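Local coordinates for catalase (Exiguobacterium oxidotolerans, PDB 2J2M), which catalyses the breakdown of hydrogen peroxide to water and oxygen, as a heme enzyme that assembles from four chains, at residues 56-64 with 239-250; 186-197 with 215-226. All coordinates share one frame; numbering follows the deposited sequence.

Interaction 1. Residues 56-64 with 239-250; sequences HARGFGAHG and FNHASNDTFQAI. With HEM (protoporphyrin IX containing Fe), chain E.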
loop_
_atom_site.group_PDB
_atom_site.type_symbol
_atom_site.label_atom_id
_atom_site.label_comp_id
_atom_site.label_asym_id
_atom_site.label_seq_id
_atom_site.Cartn_x
_atom_site.Cartn_y
_atom_site.Cartn_z
ATOM N N HIS A 56 17.252 -12.517 0.631
ATOM C CA HIS A 56 17.055 -13.554 -0.380
ATOM C C HIS A 56 16.290 -13.049 -1.578
ATOM O O HIS A 56 15.531 -13.815 -2.182
ATOM C CB HIS A 56 16.310 -14.768 0.181
ATOM C CG HIS A 56 17.095 -15.576 1.164
ATOM N ND1 HIS A 56 17.739 -16.747 0.816
ATOM C CD2 HIS A 56 17.275 -15.425 2.498
ATOM C CE1 HIS A 56 18.310 -17.266 1.892
ATOM N NE2 HIS A 56 18.027 -16.494 2.929
ATOM N N ALA A 57 16.462 -11.764 -1.890
ATOM C CA ALA A 57 15.778 -11.125 -3.035
ATOM C C ALA A 57 16.212 -11.723 -4.364
ATOM O O ALA A 57 15.395 -11.868 -5.285
ATOM C CB ALA A 57 15.979 -9.603 -3.039
ATOM N N ARG A 58 17.493 -12.054 -4.477
ATOM C CA ARG A 58 18.006 -12.680 -5.718
ATOM C C ARG A 58 17.737 -14.190 -5.704
ATOM O O ARG A 58 18.182 -14.901 -4.811
ATOM C CB ARG A 58 19.495 -12.366 -5.910
ATOM C CG ARG A 58 20.196 -13.219 -6.953
ATOM C CD ARG A 58 19.623 -13.004 -8.378
ATOM N NE ARG A 58 20.557 -12.334 -9.278
ATOM C CZ ARG A 58 20.383 -12.211 -10.592
ATOM N NH1 ARG A 58 19.286 -12.679 -11.167
ATOM N NH2 ARG A 58 21.306 -11.603 -11.329
ATOM N N GLY A 59 16.988 -14.671 -6.683
ATOM C CA GLY A 59 16.602 -16.077 -6.711
ATOM C C GLY A 59 16.038 -16.649 -8.011
ATOM O O GLY A 59 15.807 -15.918 -8.995
ATOM N N PHE A 60 15.790 -17.968 -7.977
ATOM C CA PHE A 60 15.367 -18.749 -9.126
ATOM C C PHE A 60 14.391 -19.831 -8.692
ATOM O O PHE A 60 14.689 -20.615 -7.785
ATOM C CB PHE A 60 16.572 -19.416 -9.836
ATOM C CG PHE A 60 16.160 -20.442 -10.891
ATOM C CD1 PHE A 60 15.889 -20.042 -12.202
ATOM C CD2 PHE A 60 15.996 -21.803 -10.547
ATOM C CE1 PHE A 60 15.493 -20.968 -13.177
ATOM C CE2 PHE A 60 15.580 -22.748 -11.499
ATOM C CZ PHE A 60 15.320 -22.329 -12.828
ATOM N N GLY A 61 13.249 -19.895 -9.368
ATOM C CA GLY A 61 12.207 -20.853 -9.034
ATOM C C GLY A 61 11.803 -21.776 -10.161
ATOM O O GLY A 61 11.797 -21.379 -11.345
ATOM N N ALA A 62 11.472 -23.015 -9.786
ATOM C CA ALA A 62 10.961 -24.006 -10.752
ATOM C C ALA A 62 9.959 -24.958 -10.148
ATOM O O ALA A 62 9.918 -25.141 -8.923
ATOM C CB ALA A 62 12.095 -24.779 -11.404
ATOM N N HIS A 63 9.136 -25.536 -11.016
ATOM C CA HIS A 63 8.149 -26.544 -10.651
ATOM C C HIS A 63 8.716 -27.944 -10.776
ATOM O O HIS A 63 9.592 -28.204 -11.607
ATOM C CB HIS A 63 6.957 -26.491 -11.593
ATOM C CG HIS A 63 6.164 -25.239 -11.488
ATOM N ND1 HIS A 63 5.161 -25.078 -10.565
ATOM C CD2 HIS A 63 6.228 -24.086 -12.188
ATOM C CE1 HIS A 63 4.627 -23.878 -10.703
ATOM N NE2 HIS A 63 5.261 -23.255 -11.681
ATOM N N GLY A 64 8.192 -28.842 -9.951
ATOM C CA GLY A 64 8.464 -30.258 -10.081
ATOM C C GLY A 64 7.542 -31.110 -9.226
ATOM O O GLY A 64 6.409 -30.718 -8.888
ATOM N N PHE A 239 26.547 -12.322 -14.570
ATOM C CA PHE A 239 26.013 -12.010 -13.213
ATOM C C PHE A 239 24.735 -12.779 -12.893
ATOM O O PHE A 239 24.220 -12.687 -11.776
ATOM C CB PHE A 239 25.825 -10.499 -12.943
ATOM C CG PHE A 239 24.719 -9.847 -13.751
ATOM C CD1 PHE A 239 23.458 -9.600 -13.181
ATOM C CD2 PHE A 239 24.939 -9.451 -15.077
ATOM C CE1 PHE A 239 22.423 -9.010 -13.919
ATOM C CE2 PHE A 239 23.908 -8.852 -15.831
ATOM C CZ PHE A 239 22.648 -8.613 -15.237
ATOM N N ASN A 240 24.254 -13.559 -13.859
ATOM C CA ASN A 240 23.088 -14.431 -13.696
ATOM C C ASN A 240 23.400 -15.923 -13.877
ATOM O O ASN A 240 22.549 -16.649 -14.402
ATOM C CB ASN A 240 22.047 -14.065 -14.755
ATOM C CG ASN A 240 21.761 -12.582 -14.808
ATOM O OD1 ASN A 240 21.207 -12.010 -13.856
ATOM N ND2 ASN A 240 22.114 -11.945 -15.937
ATOM N N HIS A 241 24.585 -16.391 -13.460
ATOM C CA HIS A 241 25.058 -17.723 -13.898
ATOM C C HIS A 241 24.251 -18.890 -13.341
ATOM O O HIS A 241 23.943 -19.831 -14.077
ATOM C CB HIS A 241 26.565 -17.939 -13.664
ATOM C CG HIS A 241 26.899 -18.449 -12.297
ATOM N ND1 HIS A 241 27.042 -17.617 -11.204
ATOM C CD2 HIS A 241 27.114 -19.708 -11.844
ATOM C CE1 HIS A 241 27.314 -18.346 -10.133
ATOM N NE2 HIS A 241 27.364 -19.617 -10.494
ATOM N N ALA A 242 23.892 -18.824 -12.058
ATOM C CA ALA A 242 23.231 -19.955 -11.413
ATOM C C ALA A 242 21.830 -20.122 -11.971
ATOM O O ALA A 242 21.423 -21.236 -12.296
ATOM C CB ALA A 242 23.224 -19.803 -9.905
ATOM N N SER A 243 21.122 -19.000 -12.114
ATOM C CA SER A 243 19.778 -18.961 -12.726
ATOM C C SER A 243 19.814 -19.497 -14.159
ATOM O O SER A 243 19.054 -20.399 -14.505
ATOM C CB SER A 243 19.215 -17.523 -12.730
ATOM O OG SER A 243 18.776 -17.167 -11.432
ATOM N N ASN A 244 20.687 -18.906 -14.974
ATOM C CA ASN A 244 20.968 -19.358 -16.326
ATOM C C ASN A 244 21.185 -20.877 -16.439
ATOM O O ASN A 244 20.499 -21.538 -17.222
ATOM C CB ASN A 244 22.213 -18.633 -16.843
ATOM C CG ASN A 244 22.275 -18.576 -18.358
ATOM O OD1 ASN A 244 21.343 -19.007 -19.055
ATOM N ND2 ASN A 244 23.375 -18.009 -18.884
ATOM N N ASP A 245 22.124 -21.407 -15.645
ATOM C CA ASP A 245 22.497 -22.823 -15.667
ATOM C C ASP A 245 21.338 -23.736 -15.246
ATOM O O ASP A 245 21.109 -24.768 -15.870
ATOM C CB ASP A 245 23.745 -23.080 -14.783
ATOM C CG ASP A 245 24.010 -24.571 -14.546
ATOM O OD1 ASP A 245 24.524 -25.247 -15.448
ATOM O OD2 ASP A 245 23.702 -25.083 -13.451
ATOM N N THR A 246 20.611 -23.344 -14.193
ATOM C CA THR A 246 19.467 -24.136 -13.708
ATOM C C THR A 246 18.280 -24.066 -14.670
ATOM O O THR A 246 17.561 -25.071 -14.865
ATOM C CB THR A 246 18.994 -23.734 -12.269
ATOM O OG1 THR A 246 20.123 -23.535 -11.418
ATOM C CG2 THR A 246 18.140 -24.827 -11.662
ATOM N N PHE A 247 18.057 -22.884 -15.248
ATOM C CA PHE A 247 17.036 -22.772 -16.287
ATOM C C PHE A 247 17.330 -23.639 -17.525
ATOM O O PHE A 247 16.431 -24.329 -18.011
ATOM C CB PHE A 247 16.788 -21.329 -16.714
ATOM C CG PHE A 247 15.580 -21.171 -17.589
ATOM C CD1 PHE A 247 15.641 -21.461 -18.958
ATOM C CD2 PHE A 247 14.378 -20.742 -17.055
ATOM C CE1 PHE A 247 14.521 -21.337 -19.763
ATOM C CE2 PHE A 247 13.260 -20.600 -17.863
ATOM C CZ PHE A 247 13.331 -20.903 -19.219
ATOM N N GLN A 248 18.564 -23.602 -18.023
ATOM C CA GLN A 248 18.955 -24.385 -19.202
ATOM C C GLN A 248 18.872 -25.906 -18.974
ATOM O O GLN A 248 18.356 -26.634 -19.820
ATOM C CB GLN A 248 20.366 -23.986 -19.683
ATOM C CG GLN A 248 20.454 -22.596 -20.348
ATOM C CD GLN A 248 19.322 -22.354 -21.350
ATOM O OE1 GLN A 248 18.524 -21.405 -21.195
ATOM N NE2 GLN A 248 19.230 -23.218 -22.366
ATOM N N ALA A 249 19.380 -26.371 -17.834
ATOM C CA ALA A 249 19.298 -27.778 -17.445
ATOM C C ALA A 249 17.875 -28.324 -17.469
ATOM O O ALA A 249 17.653 -29.433 -17.924
ATOM C CB ALA A 249 19.919 -27.989 -16.069
ATOM N N ILE A 250 16.911 -27.560 -16.967
ATOM C CA ILE A 250 15.511 -28.017 -16.983
ATOM C C ILE A 250 14.944 -27.989 -18.408
ATOM O O ILE A 250 14.217 -28.904 -18.821
ATOM C CB ILE A 250 14.608 -27.198 -16.021
ATOM C CG1 ILE A 250 14.999 -27.465 -14.562
ATOM C CG2 ILE A 250 13.146 -27.561 -16.223
ATOM C CD1 ILE A 250 14.529 -26.412 -13.571
HETATM C CHA HEM E . 13.764 -15.234 3.449
HETATM C CHB HEM E . 16.396 -19.057 4.959
HETATM C CHC HEM E . 16.598 -17.102 9.365
HETATM C CHD HEM E . 13.447 -13.692 8.064
HETATM C C1A HEM E . 14.419 -16.462 3.472
HETATM C C2A HEM E . 14.530 -17.426 2.379
HETATM C C3A HEM E . 15.261 -18.484 2.804
HETATM C C4A HEM E . 15.641 -18.225 4.168
HETATM C CMA HEM E . 15.652 -19.761 2.022
HETATM C CAA HEM E . 13.910 -17.217 0.973
HETATM C CBA HEM E . 12.509 -17.819 0.833
HETATM C CGA HEM E . 12.081 -17.586 -0.599
HETATM O O1A HEM E . 11.138 -16.786 -0.843
HETATM O O2A HEM E . 12.711 -18.189 -1.510
HETATM C C1B HEM E . 16.631 -18.904 6.300
HETATM C C2B HEM E . 17.194 -19.896 7.202
HETATM C C3B HEM E . 17.243 -19.331 8.408
HETATM C C4B HEM E . 16.719 -17.990 8.313
HETATM C CMB HEM E . 17.609 -21.352 6.847
HETATM C CAB HEM E . 17.712 -19.975 9.724
HETATM C CBB HEM E . 18.792 -20.747 9.780
HETATM C C1C HEM E . 15.704 -16.069 9.456
HETATM C C2C HEM E . 15.280 -15.381 10.660
HETATM C C3C HEM E . 14.394 -14.443 10.272
HETATM C C4C HEM E . 14.246 -14.506 8.827
HETATM C CMC HEM E . 15.728 -15.697 12.118
HETATM C CAC HEM E . 13.653 -13.413 11.157
HETATM C CBC HEM E . 12.602 -13.762 11.909
HETATM C C1D HEM E . 13.243 -13.739 6.703
HETATM C C2D HEM E . 12.388 -12.833 5.961
HETATM C C3D HEM E . 12.477 -13.324 4.516
HETATM C C4D HEM E . 13.379 -14.471 4.533
HETATM C CMD HEM E . 11.528 -11.658 6.534
HETATM C CAD HEM E . 11.754 -12.741 3.288
HETATM C CBD HEM E . 10.594 -13.681 2.955
HETATM C CGD HEM E . 9.614 -13.066 1.975
HETATM O O1D HEM E . 9.662 -11.830 1.661
HETATM O O2D HEM E . 8.744 -13.833 1.510
HETATM N NA HEM E . 15.109 -17.002 4.543
HETATM N NB HEM E . 16.359 -17.753 7.007
HETATM N NC HEM E . 15.051 -15.513 8.369
HETATM N ND HEM E . 13.788 -14.675 5.838
HETATM FE FE HEM E . 14.819 -16.381 6.496
HETATM O O HOH W 1 16.906 -14.984 -11.467
#

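Interaction 2. Residues 186-197 with 215-226; sequences IPASYRKMRGSS and LRWVPKEGVHNL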
loop_
_atom_site.group_PDB
_atom_site.type_symbol
_atom_site.label_atom_id
_atom_site.label_comp_id
_atom_site.label_asym_id
_atom_site.label_seq_id
_atom_site.Cartn_x
_atom_site.Cartn_y
_atom_site.Cartn_z
ATOM N N ILE A 186 30.421 -20.282 -1.980
ATOM C CA ILE A 186 29.996 -19.959 -3.349
ATOM C C ILE A 186 29.701 -21.232 -4.162
ATOM O O ILE A 186 30.578 -21.727 -4.866
ATOM C CB ILE A 186 31.036 -19.092 -4.119
ATOM C CG1 ILE A 186 31.527 -17.918 -3.261
ATOM C CG2 ILE A 186 30.442 -18.613 -5.477
ATOM C CD1 ILE A 186 32.824 -17.318 -3.729
ATOM N N PRO A 187 28.478 -21.787 -4.044
ATOM C CA PRO A 187 28.112 -22.891 -4.936
ATOM C C PRO A 187 28.260 -22.531 -6.418
ATOM O O PRO A 187 28.082 -21.368 -6.790
ATOM C CB PRO A 187 26.629 -23.145 -4.587
ATOM C CG PRO A 187 26.521 -22.735 -3.168
ATOM C CD PRO A 187 27.407 -21.497 -3.074
ATOM N N ALA A 188 28.570 -23.522 -7.246
ATOM C CA ALA A 188 28.735 -23.314 -8.688
ATOM C C ALA A 188 27.383 -23.114 -9.375
ATOM O O ALA A 188 27.278 -22.444 -10.422
ATOM C CB ALA A 188 29.507 -24.498 -9.333
ATOM N N SER A 189 26.363 -23.756 -8.808
ATOM C CA SER A 189 24.993 -23.379 -9.086
ATOM C C SER A 189 23.995 -23.975 -8.096
ATOM O O SER A 189 24.326 -24.814 -7.232
ATOM C CB SER A 189 24.590 -23.701 -10.528
ATOM O OG SER A 189 24.733 -25.072 -10.771
ATOM N N TYR A 190 22.764 -23.504 -8.256
ATOM C CA TYR A 190 21.621 -23.976 -7.507
ATOM C C TYR A 190 21.427 -25.495 -7.559
ATOM O O TYR A 190 21.032 -26.096 -6.553
ATOM C CB TYR A 190 20.375 -23.231 -7.989
ATOM C CG TYR A 190 20.447 -21.726 -7.746
ATOM C CD1 TYR A 190 21.005 -21.214 -6.588
ATOM C CD2 TYR A 190 19.937 -20.820 -8.682
ATOM C CE1 TYR A 190 21.067 -19.831 -6.362
ATOM C CE2 TYR A 190 19.991 -19.439 -8.459
ATOM C CZ TYR A 190 20.553 -18.956 -7.292
ATOM O OH TYR A 190 20.607 -17.612 -7.060
ATOM N N ARG A 191 21.727 -26.109 -8.707
ATOM C CA ARG A 191 21.508 -27.540 -8.892
ATOM C C ARG A 191 22.678 -28.359 -8.339
ATOM O O ARG A 191 22.587 -29.593 -8.182
ATOM C CB ARG A 191 21.216 -27.873 -10.362
ATOM C CG ARG A 191 22.372 -27.649 -11.307
ATOM C CD ARG A 191 21.899 -27.420 -12.751
ATOM N NE ARG A 191 21.951 -28.663 -13.490
ATOM C CZ ARG A 191 22.928 -29.018 -14.318
ATOM N NH1 ARG A 191 23.938 -28.198 -14.576
ATOM N NH2 ARG A 191 22.859 -30.196 -14.924
ATOM N N LYS A 192 23.769 -27.666 -8.016
ATOM C CA LYS A 192 24.949 -28.334 -7.481
ATOM C C LYS A 192 25.224 -27.972 -6.025
ATOM O O LYS A 192 26.365 -27.742 -5.635
ATOM C CB LYS A 192 26.155 -28.045 -8.361
ATOM C CG LYS A 192 25.948 -28.521 -9.782
ATOM C CD LYS A 192 27.229 -28.494 -10.592
ATOM C CE LYS A 192 26.908 -28.851 -12.047
ATOM N NZ LYS A 192 28.113 -28.665 -12.890
ATOM N N MET A 193 24.163 -27.945 -5.232
ATOM C CA MET A 193 24.245 -27.630 -3.815
ATOM C C MET A 193 23.264 -28.477 -3.022
ATOM O O MET A 193 22.277 -29.004 -3.558
ATOM C CB MET A 193 23.931 -26.150 -3.573
ATOM C CG MET A 193 22.444 -25.820 -3.564
ATOM S SD MET A 193 22.201 -24.043 -3.531
ATOM C CE MET A 193 20.385 -23.948 -3.464
ATOM N N ARG A 194 23.535 -28.582 -1.730
ATOM C CA ARG A 194 22.688 -29.343 -0.824
ATOM C C ARG A 194 21.652 -28.427 -0.176
ATOM O O ARG A 194 21.636 -27.200 -0.431
ATOM C CB ARG A 194 23.562 -30.054 0.236
ATOM C CG ARG A 194 24.647 -29.165 0.873
ATOM C CD ARG A 194 24.949 -29.580 2.299
ATOM N NE ARG A 194 26.160 -28.920 2.803
ATOM C CZ ARG A 194 26.721 -29.157 3.993
ATOM N NH1 ARG A 194 27.838 -28.510 4.334
ATOM N NH2 ARG A 194 26.171 -30.044 4.837
ATOM N N GLY A 195 20.780 -29.025 0.648
ATOM C CA GLY A 195 19.790 -28.283 1.432
ATOM C C GLY A 195 19.784 -28.777 2.865
ATOM O O GLY A 195 20.130 -29.940 3.121
ATOM N N SER A 196 19.389 -27.899 3.800
ATOM C CA SER A 196 19.409 -28.203 5.223
ATOM C C SER A 196 18.261 -27.486 5.931
ATOM O O SER A 196 18.064 -26.287 5.722
ATOM C CB SER A 196 20.742 -27.747 5.831
ATOM O OG SER A 196 21.833 -28.283 5.115
ATOM N N SER A 197 17.488 -28.198 6.755
ATOM C CA SER A 197 16.451 -27.505 7.545
ATOM C C SER A 197 17.095 -26.534 8.523
ATOM O O SER A 197 16.486 -25.537 8.925
ATOM C CB SER A 197 15.560 -28.488 8.290
ATOM O OG SER A 197 16.326 -29.359 9.086
ATOM N N LEU A 215 16.080 -32.081 8.494
ATOM C CA LEU A 215 15.825 -32.434 7.106
ATOM C C LEU A 215 17.033 -32.119 6.263
ATOM O O LEU A 215 17.700 -31.117 6.491
ATOM C CB LEU A 215 14.601 -31.699 6.586
ATOM C CG LEU A 215 13.246 -32.397 6.402
ATOM C CD1 LEU A 215 13.173 -33.887 6.789
ATOM C CD2 LEU A 215 12.107 -31.584 7.051
ATOM N N ARG A 216 17.260 -32.951 5.255
ATOM C CA ARG A 216 18.517 -33.012 4.526
ATOM C C ARG A 216 18.268 -33.258 3.023
ATOM O O ARG A 216 17.678 -34.277 2.654
ATOM C CB ARG A 216 19.346 -34.177 5.108
ATOM C CG ARG A 216 20.644 -33.795 5.824
ATOM C CD ARG A 216 20.522 -33.173 7.216
ATOM N NE ARG A 216 21.628 -32.229 7.248
ATOM C CZ ARG A 216 22.536 -32.045 8.195
ATOM N NH1 ARG A 216 22.487 -32.651 9.365
ATOM N NH2 ARG A 216 23.474 -31.157 7.966
ATOM N N TRP A 217 18.680 -32.324 2.166
ATOM C CA TRP A 217 18.655 -32.555 0.709
ATOM C C TRP A 217 20.052 -32.817 0.143
ATOM O O TRP A 217 20.996 -32.086 0.456
ATOM C CB TRP A 217 18.049 -31.373 -0.047
ATOM C CG TRP A 217 16.626 -31.025 0.282
ATOM C CD1 TRP A 217 16.200 -30.080 1.184
ATOM C CD2 TRP A 217 15.439 -31.573 -0.314
ATOM N NE1 TRP A 217 14.838 -30.014 1.180
ATOM C CE2 TRP A 217 14.340 -30.908 0.268
ATOM C CE3 TRP A 217 15.199 -32.542 -1.294
ATOM C CZ2 TRP A 217 13.009 -31.199 -0.080
ATOM C CZ3 TRP A 217 13.862 -32.838 -1.647
ATOM C CH2 TRP A 217 12.794 -32.160 -1.044
ATOM N N VAL A 218 20.170 -33.855 -0.690
ATOM C CA VAL A 218 21.454 -34.309 -1.236
ATOM C C VAL A 218 21.318 -34.308 -2.754
ATOM O O VAL A 218 20.476 -35.019 -3.276
ATOM C CB VAL A 218 21.855 -35.755 -0.709
ATOM C CG1 VAL A 218 23.225 -36.228 -1.296
ATOM C CG2 VAL A 218 21.883 -35.834 0.869
ATOM N N PRO A 219 22.130 -33.496 -3.478
ATOM C CA PRO A 219 21.901 -33.355 -4.913
ATOM C C PRO A 219 22.446 -34.516 -5.716
ATOM O O PRO A 219 23.567 -34.963 -5.462
ATOM C CB PRO A 219 22.664 -32.083 -5.264
ATOM C CG PRO A 219 23.795 -32.039 -4.293
ATOM C CD PRO A 219 23.269 -32.669 -3.019
ATOM N N LYS A 220 21.687 -34.982 -6.700
ATOM C CA LYS A 220 22.186 -36.053 -7.568
ATOM C C LYS A 220 23.410 -35.602 -8.408
ATOM O O LYS A 220 24.274 -36.421 -8.722
ATOM C CB LYS A 220 21.049 -36.657 -8.420
ATOM C CG LYS A 220 21.383 -36.879 -9.908
ATOM C CD LYS A 220 20.952 -38.277 -10.401
ATOM C CE LYS A 220 20.519 -38.249 -11.872
ATOM N NZ LYS A 220 21.657 -37.910 -12.798
ATOM N N GLU A 221 23.473 -34.303 -8.734
ATOM C CA GLU A 221 24.617 -33.695 -9.445
ATOM C C GLU A 221 25.852 -33.469 -8.561
ATOM O O GLU A 221 26.892 -33.032 -9.063
ATOM C CB GLU A 221 24.236 -32.345 -10.086
ATOM C CG GLU A 221 22.968 -32.332 -10.936
ATOM C CD GLU A 221 23.082 -33.149 -12.224
ATOM O OE1 GLU A 221 24.205 -33.501 -12.616
ATOM O OE2 GLU A 221 22.037 -33.446 -12.852
ATOM N N GLY A 222 25.750 -33.746 -7.263
ATOM C CA GLY A 222 26.853 -33.475 -6.347
ATOM C C GLY A 222 26.942 -32.009 -5.929
ATOM O O GLY A 222 26.411 -31.121 -6.608
ATOM N N VAL A 223 27.592 -31.774 -4.792
ATOM C CA VAL A 223 27.962 -30.441 -4.319
ATOM C C VAL A 223 29.195 -29.935 -5.080
ATOM O O VAL A 223 30.286 -30.512 -4.961
ATOM C CB VAL A 223 28.316 -30.456 -2.786
ATOM C CG1 VAL A 223 28.856 -29.075 -2.324
ATOM C CG2 VAL A 223 27.113 -30.881 -1.956
ATOM N N HIS A 224 29.031 -28.871 -5.861
ATOM C CA HIS A 224 30.165 -28.280 -6.564
ATOM C C HIS A 224 30.284 -26.778 -6.260
ATOM O O HIS A 224 29.317 -26.038 -6.367
ATOM C CB HIS A 224 30.069 -28.549 -8.069
ATOM C CG HIS A 224 30.123 -30.006 -8.426
ATOM N ND1 HIS A 224 31.310 -30.692 -8.590
ATOM C CD2 HIS A 224 29.133 -30.907 -8.649
ATOM C CE1 HIS A 224 31.049 -31.952 -8.898
ATOM N NE2 HIS A 224 29.735 -32.106 -8.949
ATOM N N ASN A 225 31.472 -26.344 -5.866
ATOM C CA ASN A 225 31.690 -24.980 -5.416
ATOM C C ASN A 225 32.661 -24.231 -6.319
ATOM O O ASN A 225 33.331 -24.838 -7.163
ATOM C CB ASN A 225 32.245 -24.986 -3.988
ATOM C CG ASN A 225 31.414 -25.841 -3.029
ATOM O OD1 ASN A 225 31.950 -26.737 -2.356
ATOM N ND2 ASN A 225 30.106 -25.570 -2.960
ATOM N N LEU A 226 32.748 -22.913 -6.125
ATOM C CA LEU A 226 33.733 -22.099 -6.825
ATOM C C LEU A 226 34.722 -21.544 -5.815
ATOM O O LEU A 226 34.318 -21.146 -4.717
ATOM C CB LEU A 226 33.056 -20.947 -7.579
ATOM C CG LEU A 226 31.950 -21.337 -8.574
ATOM C CD1 LEU A 226 31.266 -20.110 -9.185
ATOM C CD2 LEU A 226 32.496 -22.294 -9.661
HETATM O O HOH W 2 20.529 -30.964 -13.649
HETATM O O HOH W 3 21.163 -32.133 -8.269
HETATM O O HOH W 4 22.870 -30.800 4.896
#

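Interaction 1. Residues 56-64 with 239-250
His-56 lays one face of its imidazole over pyrrole ring A of the heme. HEM C2A sits 3.3 Å from the plane of the His-56 ring, over its centre, and His-56 NE2 comes 3.2 Å from HEM C4A. Ser-95 OG bonds His-56 ND1 and helps to fix the ring's rotation. This placement is consistent with the distal histidine of heme catalases. With an alanine at His-56, pyrrole A would probably lose its flat cover and Ser-95 OG its imidazole partner. Two residues on, Arg-58 turns the other way and reaches the residues just before the helix. Its chain bends at chi2 (63°) and again at chi3. The bends bring NH2 to Asn-240 OD1 in a 2.6 Å hydrogen bond. The guanidinium and amide planes stand 80° apart. Ser-103 O takes Arg-58 NE. Beside this bond the second subunit reaches the contact, where its His-99 packs edge-to-face with Phe-239. One water donates to both Gly-59 O and Ser-243 OG. Ser-243 OG also bonds Glu-105. Here strand 59-64 of the catalase beta-barrel begins. Helix 241-250 runs almost parallel to it, with the axes 8.4 Å apart. Phe-60 is the main apolar bridge between the two. With CG anti to the backbone N (chi1 170°), the ring is carried out from the strand onto the helix. Thr-246 CB stands 4.0 Å from the Phe-60 ring centroid, over the face, in a CH-pi contact. Thr-246 OG1 bonds Ala-242 O, which holds that side chain's rotation. Phe-60 CE1 meets Phe-247 CB at 3.8 Å and lies at the edge of the Phe-247 ring. Ile-250 CD1 comes to the edge of the Phe-60 ring. The same methyl meets Ala-62 CB at 3.6 Å.

Interaction 2. Residues 186-197 with 215-226
Residues 186-197 and 215-226 meet as an antiparallel backbone pairing at an edge of the barrel sheet, extended by two loops. Gly-195 and Trp-217 form a hydrogen-bonded pair: Trp-217 N reaches Gly-195 O at 2.9 Å, and Gly-195 N returns a bond to Trp-217 O. Gly-195 CA lies at the edge of the indole. Ser-196 and Arg-216 are the next, non-hydrogen-bonded pair. One water bonds Ser-196 OG and Arg-216 NE. Ser-196 OG also bonds Asn-130 O, and Arg-216 bonds Gln-263 as well as Asp-283. Ser-197 carries its OG between the backbone N and the carbonyl carbon (chi1 55°), where it accepts from Leu-215 N at 2.8 Å. A type I turn, Pro-219 to Gly-222, leads into the second loop. There His-224 N bonds Lys-192 O, and Lys-192 CD packs 3.6 Å from His-224 CD2. Further on, Ala-188 N bonds His-224 O, and Ala-188 CB meets Leu-226 CD2 at 3.7 Å. The salt bridge from Arg-191 NH2 to Glu-221 OE2 is long, 3.9 Å; a water joins Arg-191 NE to the same oxygen. Arg-191 also salt-bridges Asp-254 and Asp-245. Arg-194 NH2 and Arg-216 NH2 approach to 4.3 Å. Glu-184 pairs with Arg-194 and Asp-283 with Arg-216, so the two like charges are probably each balanced.

In the fold
From the N terminus, the chain first lays down residues 56-64, beginning beside the heme and running into a barrel strand. The loop closes after 174 intervening residues, when helix 241-251 comes back to the strand in interaction 1. Interaction 2 falls wholly within this span. It closes a short loop of 17 residues, 198-214, so the two contacts nest and do not cross. Both reach the same antiparallel sheet: interaction 1 ties a helix to strand 59-68, and interaction 2 ties short strand 195-196 and the loop before it to strand 210-219 and the turn after it. Their centres lie 13 Å apart. They also touch directly, for Asp-245 on the helix salt-bridges Arg-191 and probably hydrogen-bonds Ser-189.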